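Local structure of HNH endonuclease (Geobacillus virus E2, 5H0M) at residues K47-A52 against P96-W101; L66-K71 against L105-L110; Y74-C79 against Q115-R120; I90-T95 against Q111-A116. The protein is a phage HNH endonuclease that nicks DNA, probably by metal-assisted hydrolysis of the phosphodiester backbone, and binds a zinc ion. All coordinates share one frame; numbering follows the deposited sequence.

Contact 1: K47-A52 against P96-W101; sequences KRNQQA and PLLVDW
Gln51 lays its side chain over one face of the Trp101 indole, the amide and ring planes only 3° apart, so that the two groups form a flat stack. Its CG is anti to the backbone N (chi1 -177°) and the chain runs on extended, reaching tip to tip toward the tryptophan. CG covers the six-membered ring in a CH-pi contact, 3.6 Å from the ring centroid, with its closest approach 3.3 Å from Gln51 CG to Trp101 CH2. Farther out, Gln51 CD lies 3.4 Å from Trp101 CE2, and Gln51 OE1 sits 3.4 Å from Trp101 CD2. Trp101 also makes a cation-pi contact with Arg104.

One residue along the helix, Ala52 packs against two leucines. Its CB sits against both, 3.7 Å from Leu98 CD2 and 3.8 Å from Leu97 CD2. Leu98 then crosses Asn49 at about a right angle, with Leu98 CD1 3.7 Å from Asn49 OD1; the amide nitrogen of Asn49 is turned back to the carbonyl of Lys45, a turn earlier in the same helix. No hydrogen bond joins the two segments, and the hold is entirely by van der Waals contact and stacking. On the loop side, Pro96 O accepts from both Val99 N and Asp100 N, a tight turn that presents Leu97 and Leu98 together. The contact thus docks helix 41-55 onto the long loop joining the two strands of the beta hairpin.

Contact 2: L66-K71 against L105-L110; sequences LAVLAK and LDMDNL
Val68 and Leu110 make the close-packed part of this contact, their side chains crossing at about a right angle. Val68 CG2 lies 3.8 Å from Leu110 CB, and it also reaches the CD1 branch. Both residues are buried, with Val91 and Ser112 of the two strands lying against Val68 and with Trp61 and Thr64 of the same helix against Leu110.

The outer side is more open to solvent. Met107 bends at chi3 (71°), which brings its methyl back over the helix, where Met107 CE is 4.1 Å from Val68 CG2 and 4.3 Å from Ala67 CB. It lies closer on the aliphatic part of Lys71, at 3.7 Å from Met107 CE to Lys71 CD, as the two long chains slide past each other in opposite directions. Beyond that, water takes over. Two waters bridge Lys71 NZ to Leu110 O and Met107 O, so the ammonium group is linked through water to the backbone of both residues. With an apolar inner side and a hydrated lysine at the outer edge, the contact packs the end of helix 59-71 against the start of the second strand of the HNH beta hairpin.

Contact 3: Y74-C79 against Q115-R120; sequences YLCQHC and QACHNR. With ZN (zinc ion), chain B.
A zinc ion joins the segments where no direct hydrogen bond does: Cys76 SG, Cys79 SG and Cys117 SG each bind it at 2.3 Å, and Cys114 supplies the fourth sulfur. Gathered round one metal, the thiolates come close, with Cys76 SG 3.6 Å from Cys117 SG. Cys76 holds its sulfur anti to the backbone N (chi1 175°) and does double duty, since it is also the N-cap of helix 77-81. Cys79 N donates to Cys76 SG at 3.4 Å in a nearly straight bond, 172° at the hydrogen; such N-H···S bonds would be expected to spread the negative charge of a zinc-bound thiolate.

Beside the metal, His78 CB rests 3.7 Å from Cys117 SG, while Arg120 NH2 comes to the edge of the His78 ring. A single water in the ring plane ties this side together. It lies 2.8 Å from His78 ND1, donates to Cys117 O and accepts from Arg120 NE. Both side chains have further partners, His78 NE2 bonding to Gln111 and Arg120 forming a salt bridge with Glu82.

The two CxxC pairs make a Cys4 zinc site that fastens the short helix 77-81 to the beginning of helix 115-129. Strand 110-113 lies next to both, bonding through Ser112 to the backbone of Gln77, while His118 of the long helix turns to Ile90 and Asp92 of strand 90-93.

Contact 4: I90-T95 against Q111-A116; sequences IVDHIT and QSLCQA. With ZN (zinc ion), chain B.
Four backbone hydrogen bonds pair Ile90 with Leu113 and Asp92 with Gln111 across an antiparallel ladder. Leu113 N reaches Ile90 O at 2.8 Å, nearly straight, and Asp92 N reaches Gln111 O at 2.9 Å and 171°; the end bond from Ile90 N to Leu113 O stretches to 3.2 Å and bends to 142°. Between them Val91 and Ser112 form a non-hydrogen-bonded pair, each CA making a CA-H···O contact across.

The apolar contact is Ile90 CG2 to Leu113 CB at 4.1 Å; Leu113 CD1 also touches the Asp92 methylene in van der Waals contact, 3.8 Å from Asp92 CB. Ile94 CD1 lies 3.7 Å from CG of the extended Gln111 chain.

The polar ends find partners beyond the two strands. A water donates to Gln111 OE1 (3.0 Å), the partner of His78, and to Asp92 O. Asp92 OD2 forms a salt bridge with Lys121, and Ser112 OG a hydrogen bond with Asp72. Cys114 follows directly, binding zinc through SG at 2.4 Å and capping helix 115-129. The chemistry implies a backbone-held hairpin running into the Cys4 zinc site; with helix 115-129 it is consistent with the ββα-metal core of HNH nucleases, whose catalytic metal site is distinct from this zinc.

Contact 4 is the hub of the four, its centre about 6 Å from that of contact 3, 10 Å from contact 2 and 17 Å from contact 1. Contacts 3 and 4 share Gln115 and Ala116, complete one zinc site between them and touch again where His78 meets Gln111. Contact 2 joins contact 4 through Asn109 O and Ile94 N, 2.8 Å apart in a probable hydrogen bond, and reaches contact 3 where Leu69 O meets Tyr74 N. The side chain of Val68 is about 13 Å from the zinc. Contact 1 lies across the chain's centre from contact 3 and touches contact 4 through Asp100 and Thr95.

Contact 1: K47-A52 against P96-W101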
loop_
_atom_site.group_PDB
_atom_site.type_symbol
_atom_site.label_atom_id
_atom_site.label_comp_id
_atom_site.label_asym_id
_atom_site.label_seq_id
_atom_site.Cartn_x
_atom_site.Cartn_y
_atom_site.Cartn_z
ATOM N N LYS A 47 5.519 17.178 -7.828
ATOM C CA LYS A 47 6.709 16.338 -7.819
ATOM C C LYS A 47 6.483 15.099 -6.954
ATOM O O LYS A 47 6.907 14.021 -7.322
ATOM C CB LYS A 47 7.948 17.109 -7.351
ATOM C CG LYS A 47 8.346 18.274 -8.254
ATOM C CD LYS A 47 8.484 17.908 -9.729
ATOM C CE LYS A 47 9.732 17.080 -9.971
ATOM N NZ LYS A 47 9.832 16.652 -11.390
ATOM N N ARG A 48 5.803 15.258 -5.826
ATOM C CA ARG A 48 5.470 14.105 -4.953
ATOM C C ARG A 48 4.604 13.111 -5.697
ATOM O O ARG A 48 4.808 11.902 -5.619
ATOM C CB ARG A 48 4.677 14.541 -3.721
ATOM C CG ARG A 48 5.482 15.067 -2.558
ATOM C CD ARG A 48 4.695 14.891 -1.259
ATOM N NE ARG A 48 3.449 15.661 -1.218
ATOM C CZ ARG A 48 3.374 16.984 -1.061
ATOM N NH1 ARG A 48 4.476 17.732 -0.946
ATOM N NH2 ARG A 48 2.185 17.573 -1.031
ATOM N N ASN A 49 3.616 13.625 -6.415
ATOM C CA ASN A 49 2.717 12.765 -7.155
ATOM C C ASN A 49 3.402 12.083 -8.338
ATOM O O ASN A 49 3.185 10.906 -8.601
ATOM C CB ASN A 49 1.464 13.522 -7.549
ATOM C CG ASN A 49 0.481 13.599 -6.402
ATOM O OD1 ASN A 49 -0.231 12.631 -6.125
ATOM N ND2 ASN A 49 0.471 14.723 -5.685
ATOM N N GLN A 50 4.291 12.798 -9.009
ATOM C CA GLN A 50 5.057 12.175 -10.079
ATOM C C GLN A 50 5.975 11.065 -9.566
ATOM O O GLN A 50 6.129 10.013 -10.209
ATOM C CB GLN A 50 5.855 13.239 -10.830
ATOM C CG GLN A 50 4.978 14.161 -11.675
ATOM C CD GLN A 50 4.259 13.425 -12.786
ATOM O OE1 GLN A 50 3.032 13.314 -12.784
ATOM N NE2 GLN A 50 5.023 12.888 -13.728
ATOM N N GLN A 51 6.583 11.306 -8.409
ATOM C CA GLN A 51 7.459 10.342 -7.753
ATOM C C GLN A 51 6.666 9.085 -7.361
ATOM O O GLN A 51 7.135 7.964 -7.554
ATOM C CB GLN A 51 8.095 10.997 -6.531
ATOM C CG GLN A 51 9.092 10.176 -5.752
ATOM C CD GLN A 51 9.607 10.938 -4.532
ATOM O OE1 GLN A 51 8.828 11.346 -3.664
ATOM N NE2 GLN A 51 10.919 11.130 -4.464
ATOM N N ALA A 52 5.468 9.284 -6.831
ATOM C CA ALA A 52 4.624 8.159 -6.436
ATOM C C ALA A 52 4.181 7.354 -7.649
ATOM O O ALA A 52 4.220 6.120 -7.637
ATOM C CB ALA A 52 3.439 8.644 -5.616
ATOM N N PRO A 96 0.021 5.440 3.948
ATOM C CA PRO A 96 0.018 5.567 2.490
ATOM C C PRO A 96 1.318 6.125 1.924
ATOM O O PRO A 96 2.020 6.909 2.566
ATOM C CB PRO A 96 -1.146 6.522 2.223
ATOM C CG PRO A 96 -2.069 6.307 3.375
ATOM C CD PRO A 96 -1.175 6.058 4.557
ATOM N N LEU A 97 1.626 5.713 0.699
ATOM C CA LEU A 97 2.813 6.162 0.014
ATOM C C LEU A 97 2.948 7.680 -0.031
ATOM O O LEU A 97 4.040 8.213 0.177
ATOM C CB LEU A 97 2.803 5.593 -1.410
ATOM C CG LEU A 97 4.017 5.899 -2.269
ATOM C CD1 LEU A 97 5.261 5.245 -1.702
ATOM C CD2 LEU A 97 3.748 5.424 -3.695
ATOM N N LEU A 98 1.843 8.362 -0.296
ATOM C CA LEU A 98 1.840 9.817 -0.421
ATOM C C LEU A 98 1.887 10.519 0.925
ATOM O O LEU A 98 2.086 11.731 0.985
ATOM C CB LEU A 98 0.624 10.261 -1.239
ATOM C CG LEU A 98 0.717 10.000 -2.750
ATOM C CD1 LEU A 98 -0.651 10.098 -3.409
ATOM C CD2 LEU A 98 1.701 10.976 -3.372
ATOM N N VAL A 99 1.684 9.761 2.000
ATOM C CA VAL A 99 1.776 10.302 3.363
ATOM C C VAL A 99 3.203 10.205 3.912
ATOM O O VAL A 99 3.682 11.120 4.590
ATOM C CB VAL A 99 0.763 9.599 4.289
ATOM C CG1 VAL A 99 1.000 9.938 5.759
ATOM C CG2 VAL A 99 -0.649 9.965 3.882
ATOM N N ASP A 100 3.894 9.096 3.647
ATOM C CA ASP A 100 5.275 8.934 4.102
ATOM C C ASP A 100 6.110 8.156 3.080
ATOM O O ASP A 100 6.133 6.926 3.054
ATOM C CB ASP A 100 5.342 8.248 5.463
ATOM C CG ASP A 100 6.718 8.347 6.099
ATOM O OD1 ASP A 100 7.720 8.599 5.369
ATOM O OD2 ASP A 100 6.822 8.163 7.342
ATOM N N TRP A 101 6.833 8.910 2.260
ATOM C CA TRP A 101 7.668 8.338 1.208
ATOM C C TRP A 101 8.748 7.408 1.764
ATOM O O TRP A 101 9.118 6.421 1.127
ATOM C CB TRP A 101 8.313 9.496 0.421
ATOM C CG TRP A 101 9.289 9.088 -0.658
ATOM C CD1 TRP A 101 10.638 9.293 -0.658
ATOM C CD2 TRP A 101 8.987 8.411 -1.883
ATOM N NE1 TRP A 101 11.196 8.786 -1.806
ATOM C CE2 TRP A 101 10.206 8.232 -2.571
ATOM C CE3 TRP A 101 7.810 7.928 -2.460
ATOM C CZ2 TRP A 101 10.277 7.605 -3.809
ATOM C CZ3 TRP A 101 7.888 7.311 -3.692
ATOM C CH2 TRP A 101 9.112 7.143 -4.343
#

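Contact 2: L66-K71 against L105-L110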
loop_
_atom_site.group_PDB
_atom_site.type_symbol
_atom_site.label_atom_id
_atom_site.label_comp_id
_atom_site.label_asym_id
_atom_site.label_seq_id
_atom_site.Cartn_x
_atom_site.Cartn_y
_atom_site.Cartn_z
ATOM N N LEU A 66 6.076 -8.713 -4.569
ATOM C CA LEU A 66 6.119 -10.157 -4.638
ATOM C C LEU A 66 6.583 -10.758 -3.319
ATOM O O LEU A 66 6.066 -11.779 -2.890
ATOM C CB LEU A 66 7.035 -10.622 -5.771
ATOM C CG LEU A 66 6.531 -10.383 -7.197
ATOM C CD1 LEU A 66 7.649 -10.681 -8.198
ATOM C CD2 LEU A 66 5.286 -11.200 -7.508
ATOM N N ALA A 67 7.550 -10.121 -2.673
ATOM C CA ALA A 67 8.060 -10.595 -1.396
ATOM C C ALA A 67 6.958 -10.572 -0.330
ATOM O O ALA A 67 6.848 -11.476 0.487
ATOM C CB ALA A 67 9.258 -9.777 -0.951
ATOM N N VAL A 68 6.148 -9.511 -0.337
ATOM C CA VAL A 68 5.057 -9.393 0.633
ATOM C C VAL A 68 3.976 -10.442 0.377
ATOM O O VAL A 68 3.508 -11.112 1.298
ATOM C CB VAL A 68 4.461 -7.967 0.616
ATOM C CG1 VAL A 68 3.215 -7.873 1.491
ATOM C CG2 VAL A 68 5.480 -6.947 1.090
ATOM N N LEU A 69 3.569 -10.595 -0.874
ATOM C CA LEU A 69 2.556 -11.603 -1.197
ATOM C C LEU A 69 3.042 -12.986 -0.799
ATOM O O LEU A 69 2.290 -13.778 -0.242
ATOM C CB LEU A 69 2.211 -11.575 -2.675
ATOM C CG LEU A 69 1.350 -10.380 -3.097
ATOM C CD1 LEU A 69 1.450 -10.188 -4.601
ATOM C CD2 LEU A 69 -0.087 -10.555 -2.655
ATOM N N ALA A 70 4.302 -13.266 -1.077
ATOM C CA ALA A 70 4.847 -14.575 -0.740
ATOM C C ALA A 70 4.863 -14.806 0.765
ATOM O O ALA A 70 4.436 -15.877 1.238
ATOM C CB ALA A 70 6.249 -14.734 -1.313
ATOM N N LYS A 71 5.327 -13.810 1.516
ATOM C CA LYS A 71 5.346 -13.849 2.999
ATOM C C LYS A 71 3.952 -14.082 3.549
ATOM O O LYS A 71 3.771 -14.820 4.513
ATOM C CB LYS A 71 5.937 -12.545 3.569
ATOM C CG LYS A 71 5.734 -12.337 5.065
ATOM C CD LYS A 71 6.167 -10.954 5.497
ATOM C CE LYS A 71 5.116 -9.900 5.204
ATOM N NZ LYS A 71 3.968 -9.928 6.158
ATOM N N LEU A 105 9.021 1.050 0.914
ATOM C CA LEU A 105 9.471 -0.317 0.667
ATOM C C LEU A 105 9.611 -1.132 1.959
ATOM O O LEU A 105 10.150 -2.233 1.958
ATOM C CB LEU A 105 10.803 -0.292 -0.101
ATOM C CG LEU A 105 10.691 0.180 -1.553
ATOM C CD1 LEU A 105 12.048 0.580 -2.093
ATOM C CD2 LEU A 105 10.075 -0.886 -2.430
ATOM N N ASP A 106 9.073 -0.620 3.064
ATOM C CA ASP A 106 9.184 -1.313 4.343
ATOM C C ASP A 106 8.167 -2.428 4.445
ATOM O O ASP A 106 6.965 -2.175 4.350
ATOM C CB ASP A 106 8.932 -0.344 5.490
ATOM C CG ASP A 106 10.037 0.651 5.693
ATOM O OD1 ASP A 106 11.110 0.556 5.059
ATOM O OD2 ASP A 106 9.811 1.542 6.536
ATOM N N MET A 107 8.617 -3.662 4.655
ATOM C CA MET A 107 7.676 -4.777 4.666
ATOM C C MET A 107 6.663 -4.671 5.796
ATOM O O MET A 107 5.510 -5.044 5.612
ATOM C CB MET A 107 8.411 -6.115 4.639
ATOM C CG MET A 107 8.955 -6.363 3.233
ATOM S SD MET A 107 9.765 -7.942 3.100
ATOM C CE MET A 107 8.343 -9.012 3.191
ATOM N N ASP A 108 7.067 -4.108 6.931
ATOM C CA ASP A 108 6.127 -3.888 8.025
ATOM C C ASP A 108 5.147 -2.750 7.773
ATOM O O ASP A 108 4.282 -2.502 8.603
ATOM C CB ASP A 108 6.847 -3.713 9.368
ATOM C CG ASP A 108 7.693 -2.468 9.451
ATOM O OD1 ASP A 108 7.890 -1.743 8.465
ATOM O OD2 ASP A 108 8.212 -2.202 10.573
ATOM N N ASN A 109 5.285 -2.071 6.637
ATOM C CA ASN A 109 4.336 -1.059 6.195
ATOM C C ASN A 109 3.524 -1.557 5.007
ATOM O O ASN A 109 2.884 -0.757 4.338
ATOM C CB ASN A 109 5.056 0.232 5.794
ATOM C CG ASN A 109 4.108 1.386 5.564
ATOM O OD1 ASN A 109 3.179 1.593 6.349
ATOM N ND2 ASN A 109 4.334 2.152 4.510
ATOM N N LEU A 110 3.541 -2.867 4.746
ATOM C CA LEU A 110 2.855 -3.410 3.561
ATOM C C LEU A 110 2.012 -4.627 3.922
ATOM O O LEU A 110 2.470 -5.497 4.663
ATOM C CB LEU A 110 3.896 -3.792 2.498
ATOM C CG LEU A 110 4.596 -2.608 1.848
ATOM C CD1 LEU A 110 5.837 -3.071 1.113
ATOM C CD2 LEU A 110 3.671 -1.819 0.947
HETATM O O HOH W 1 1.769 -8.223 5.365
HETATM O O HOH W 2 4.344 -7.107 6.935
#

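Contact 3: Y74-C79 against Q115-R120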
loop_
_atom_site.group_PDB
_atom_site.type_symbol
_atom_site.label_atom_id
_atom_site.label_comp_id
_atom_site.label_asym_id
_atom_site.label_seq_id
_atom_site.Cartn_x
_atom_site.Cartn_y
_atom_site.Cartn_z
ATOM N N TYR A 74 -0.203 -15.219 -0.103
ATOM C CA TYR A 74 -1.243 -14.724 -0.992
ATOM C C TYR A 74 -2.603 -14.623 -0.310
ATOM O O TYR A 74 -3.628 -14.633 -0.975
ATOM C CB TYR A 74 -1.290 -15.544 -2.300
ATOM C CG TYR A 74 -0.191 -15.147 -3.259
ATOM C CD1 TYR A 74 1.093 -15.599 -3.068
ATOM C CD2 TYR A 74 -0.443 -14.293 -4.327
ATOM C CE1 TYR A 74 2.130 -15.232 -3.920
ATOM C CE2 TYR A 74 0.571 -13.923 -5.197
ATOM C CZ TYR A 74 1.860 -14.393 -4.984
ATOM O OH TYR A 74 2.870 -14.010 -5.848
ATOM N N LEU A 75 -2.611 -14.514 1.011
ATOM C CA LEU A 75 -3.849 -14.337 1.766
ATOM C C LEU A 75 -4.044 -12.914 2.256
ATOM O O LEU A 75 -3.104 -12.271 2.713
ATOM C CB LEU A 75 -3.877 -15.250 2.988
ATOM C CG LEU A 75 -3.881 -16.743 2.680
ATOM C CD1 LEU A 75 -3.890 -17.506 3.985
ATOM C CD2 LEU A 75 -5.083 -17.124 1.823
ATOM N N CYS A 76 -5.282 -12.446 2.203
ATOM C CA CYS A 76 -5.633 -11.149 2.763
ATOM C C CYS A 76 -5.372 -11.144 4.256
ATOM O O CYS A 76 -5.925 -11.952 4.986
ATOM C CB CYS A 76 -7.085 -10.812 2.499
ATOM S SG CYS A 76 -7.610 -9.277 3.286
ATOM N N GLN A 77 -4.524 -10.230 4.714
ATOM C CA GLN A 77 -4.123 -10.193 6.128
ATOM C C GLN A 77 -5.188 -9.629 7.041
ATOM O O GLN A 77 -5.220 -9.963 8.218
ATOM C CB GLN A 77 -2.791 -9.432 6.270
ATOM C CG GLN A 77 -1.649 -10.102 5.523
ATOM C CD GLN A 77 -1.390 -11.514 6.007
ATOM O OE1 GLN A 77 -1.629 -12.503 5.298
ATOM N NE2 GLN A 77 -0.929 -11.623 7.231
ATOM N N HIS A 78 -6.071 -8.787 6.525
ATOM C CA HIS A 78 -7.175 -8.294 7.343
ATOM C C HIS A 78 -8.216 -9.373 7.532
ATOM O O HIS A 78 -8.669 -9.591 8.647
ATOM C CB HIS A 78 -7.774 -7.046 6.728
ATOM C CG HIS A 78 -6.875 -5.865 6.827
ATOM N ND1 HIS A 78 -7.320 -4.583 6.641
ATOM C CD2 HIS A 78 -5.559 -5.766 7.137
ATOM C CE1 HIS A 78 -6.314 -3.743 6.801
ATOM N NE2 HIS A 78 -5.233 -4.440 7.097
ATOM N N CYS A 79 -8.560 -10.074 6.462
ATOM C CA CYS A 79 -9.458 -11.216 6.576
ATOM C C CYS A 79 -8.884 -12.259 7.527
ATOM O O CYS A 79 -9.606 -12.790 8.371
ATOM C CB CYS A 79 -9.700 -11.846 5.204
ATOM S SG CYS A 79 -10.919 -11.027 4.151
ATOM N N GLN A 115 -9.997 -7.197 -2.263
ATOM C CA GLN A 115 -10.590 -5.946 -2.714
ATOM C C GLN A 115 -11.472 -5.307 -1.646
ATOM O O GLN A 115 -11.449 -4.096 -1.451
ATOM C CB GLN A 115 -11.402 -6.170 -3.986
ATOM C CG GLN A 115 -12.235 -4.965 -4.365
ATOM C CD GLN A 115 -12.970 -5.166 -5.652
ATOM O OE1 GLN A 115 -12.594 -6.015 -6.461
ATOM N NE2 GLN A 115 -14.012 -4.371 -5.867
ATOM N N ALA A 116 -12.294 -6.109 -0.982
ATOM C CA ALA A 116 -13.194 -5.589 0.034
ATOM C C ALA A 116 -12.436 -4.939 1.173
ATOM O O ALA A 116 -12.822 -3.878 1.656
ATOM C CB ALA A 116 -14.131 -6.672 0.558
ATOM N N CYS A 117 -11.346 -5.574 1.604
ATOM C CA CYS A 117 -10.522 -5.003 2.664
ATOM C C CYS A 117 -9.767 -3.769 2.189
ATOM O O CYS A 117 -9.588 -2.838 2.945
ATOM C CB CYS A 117 -9.576 -6.048 3.232
ATOM S SG CYS A 117 -10.471 -7.264 4.240
ATOM N N HIS A 118 -9.343 -3.734 0.933
ATOM C CA HIS A 118 -8.711 -2.523 0.398
ATOM C C HIS A 118 -9.704 -1.361 0.370
ATOM O O HIS A 118 -9.375 -0.223 0.715
ATOM C CB HIS A 118 -8.145 -2.765 -0.995
ATOM C CG HIS A 118 -7.414 -1.581 -1.547
ATOM N ND1 HIS A 118 -7.943 -0.786 -2.537
ATOM C CD2 HIS A 118 -6.210 -1.044 -1.234
ATOM C CE1 HIS A 118 -7.087 0.182 -2.821
ATOM N NE2 HIS A 118 -6.026 0.042 -2.052
ATOM N N ASN A 119 -10.948 -1.649 -0.019
ATOM C CA ASN A 119 -11.997 -0.638 -0.017
ATOM C C ASN A 119 -12.289 -0.129 1.388
ATOM O O ASN A 119 -12.418 1.084 1.615
ATOM C CB ASN A 119 -13.258 -1.231 -0.645
ATOM C CG ASN A 119 -14.363 -0.216 -0.797
ATOM O OD1 ASN A 119 -14.273 0.697 -1.626
ATOM N ND2 ASN A 119 -15.417 -0.362 0.002
ATOM N N ARG A 120 -12.382 -1.039 2.348
ATOM C CA ARG A 120 -12.604 -0.655 3.736
ATOM C C ARG A 120 -11.461 0.213 4.231
ATOM O O ARG A 120 -11.683 1.234 4.877
ATOM C CB ARG A 120 -12.765 -1.896 4.629
ATOM C CG ARG A 120 -12.794 -1.597 6.109
ATOM C CD ARG A 120 -13.154 -2.790 6.962
ATOM N NE ARG A 120 -12.241 -3.918 6.785
ATOM C CZ ARG A 120 -12.314 -5.061 7.465
ATOM N NH1 ARG A 120 -13.260 -5.246 8.383
ATOM N NH2 ARG A 120 -11.433 -6.030 7.235
HETATM ZN ZN ZN B . -9.908 -9.239 3.137
HETATM O O HOH W 3 -9.693 -3.514 5.674
#

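Contact 4: I90-T95 against Q111-A116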
loop_
_atom_site.group_PDB
_atom_site.type_symbol
_atom_site.label_atom_id
_atom_site.label_comp_id
_atom_site.label_asym_id
_atom_site.label_seq_id
_atom_site.Cartn_x
_atom_site.Cartn_y
_atom_site.Cartn_z
ATOM N N ILE A 90 -4.073 -7.351 -3.975
ATOM C CA ILE A 90 -3.313 -6.103 -4.007
ATOM C C ILE A 90 -2.427 -6.050 -2.773
ATOM O O ILE A 90 -2.760 -6.646 -1.758
ATOM C CB ILE A 90 -4.274 -4.898 -4.102
ATOM C CG1 ILE A 90 -3.531 -3.628 -4.514
ATOM C CG2 ILE A 90 -5.060 -4.724 -2.829
ATOM C CD1 ILE A 90 -4.459 -2.540 -5.002
ATOM N N VAL A 91 -1.290 -5.372 -2.883
ATOM C CA VAL A 91 -0.456 -5.067 -1.727
ATOM C C VAL A 91 -0.584 -3.574 -1.470
ATOM O O VAL A 91 -0.324 -2.773 -2.380
ATOM C CB VAL A 91 1.014 -5.437 -1.962
ATOM C CG1 VAL A 91 1.890 -5.028 -0.797
ATOM C CG2 VAL A 91 1.146 -6.934 -2.176
ATOM N N ASP A 92 -0.974 -3.218 -0.246
ATOM C CA ASP A 92 -1.220 -1.810 0.128
ATOM C C ASP A 92 -0.261 -1.345 1.221
ATOM O O ASP A 92 0.096 -2.105 2.130
ATOM C CB ASP A 92 -2.662 -1.621 0.611
ATOM C CG ASP A 92 -3.112 -0.147 0.632
ATOM O OD1 ASP A 92 -2.547 0.700 -0.111
ATOM O OD2 ASP A 92 -4.056 0.163 1.382
ATOM N N HIS A 93 0.120 -0.075 1.119
ATOM C CA HIS A 93 0.867 0.621 2.164
ATOM C C HIS A 93 -0.027 0.925 3.342
ATOM O O HIS A 93 -1.114 1.488 3.165
ATOM C CB HIS A 93 1.446 1.917 1.612
ATOM C CG HIS A 93 2.540 1.702 0.614
ATOM N ND1 HIS A 93 2.290 1.410 -0.703
ATOM C CD2 HIS A 93 3.886 1.704 0.754
ATOM C CE1 HIS A 93 3.437 1.252 -1.342
ATOM N NE2 HIS A 93 4.420 1.410 -0.476
ATOM N N ILE A 94 0.429 0.592 4.540
ATOM C CA ILE A 94 -0.376 0.865 5.748
ATOM C C ILE A 94 -0.439 2.372 5.978
ATOM O O ILE A 94 -1.520 2.970 5.953
ATOM C CB ILE A 94 0.159 0.132 6.976
ATOM C CG1 ILE A 94 0.132 -1.379 6.777
ATOM C CG2 ILE A 94 -0.624 0.579 8.208
ATOM C CD1 ILE A 94 0.734 -2.167 7.916
ATOM N N THR A 95 0.722 2.993 6.163
ATOM C CA THR A 95 0.855 4.443 6.017
ATOM C C THR A 95 0.972 4.704 4.522
ATOM O O THR A 95 1.903 4.209 3.886
ATOM C CB THR A 95 2.093 4.962 6.734
ATOM O OG1 THR A 95 2.020 4.613 8.123
ATOM C CG2 THR A 95 2.210 6.471 6.598
ATOM N N GLN A 111 0.785 -4.685 3.404
ATOM C CA GLN A 111 -0.081 -5.834 3.634
ATOM C C GLN A 111 -0.760 -6.287 2.356
ATOM O O GLN A 111 -1.215 -5.474 1.561
ATOM C CB GLN A 111 -1.154 -5.533 4.676
ATOM C CG GLN A 111 -0.635 -5.073 6.011
ATOM C CD GLN A 111 -1.769 -4.881 6.999
ATOM O OE1 GLN A 111 -2.496 -3.883 6.936
ATOM N NE2 GLN A 111 -1.931 -5.835 7.897
ATOM N N SER A 112 -0.863 -7.598 2.202
ATOM C CA SER A 112 -1.654 -8.179 1.126
ATOM C C SER A 112 -3.122 -8.127 1.525
ATOM O O SER A 112 -3.464 -8.511 2.648
ATOM C CB SER A 112 -1.251 -9.638 0.917
ATOM O OG SER A 112 0.156 -9.757 0.702
ATOM N N LEU A 113 -3.973 -7.635 0.616
ATOM C CA LEU A 113 -5.401 -7.396 0.892
ATOM C C LEU A 113 -6.276 -7.891 -0.243
ATOM O O LEU A 113 -5.873 -7.883 -1.403
ATOM C CB LEU A 113 -5.695 -5.903 1.080
ATOM C CG LEU A 113 -4.973 -5.179 2.231
ATOM C CD1 LEU A 113 -5.361 -3.716 2.221
ATOM C CD2 LEU A 113 -5.292 -5.818 3.571
ATOM N N CYS A 114 -7.488 -8.317 0.119
ATOM C CA CYS A 114 -8.542 -8.547 -0.856
ATOM C C CYS A 114 -9.159 -7.203 -1.240
ATOM O O CYS A 114 -8.872 -6.170 -0.641
ATOM C CB CYS A 114 -9.605 -9.502 -0.298
ATOM S SG CYS A 114 -10.681 -8.805 0.958
ATOM N N GLN A 115 -9.997 -7.197 -2.263
ATOM C CA GLN A 115 -10.590 -5.946 -2.714
ATOM C C GLN A 115 -11.472 -5.307 -1.646
ATOM O O GLN A 115 -11.449 -4.096 -1.451
ATOM C CB GLN A 115 -11.402 -6.170 -3.986
ATOM C CG GLN A 115 -12.235 -4.965 -4.365
ATOM C CD GLN A 115 -12.970 -5.166 -5.652
ATOM O OE1 GLN A 115 -12.594 -6.015 -6.461
ATOM N NE2 GLN A 115 -14.012 -4.371 -5.867
ATOM N N ALA A 116 -12.294 -6.109 -0.982
ATOM C CA ALA A 116 -13.194 -5.589 0.034
ATOM C C ALA A 116 -12.436 -4.939 1.173
ATOM O O ALA A 116 -12.822 -3.878 1.656
ATOM C CB ALA A 116 -14.131 -6.672 0.558
HETATM ZN ZN ZN B . -9.908 -9.239 3.137
HETATM O O HOH W 4 -2.320 -2.273 4.360
#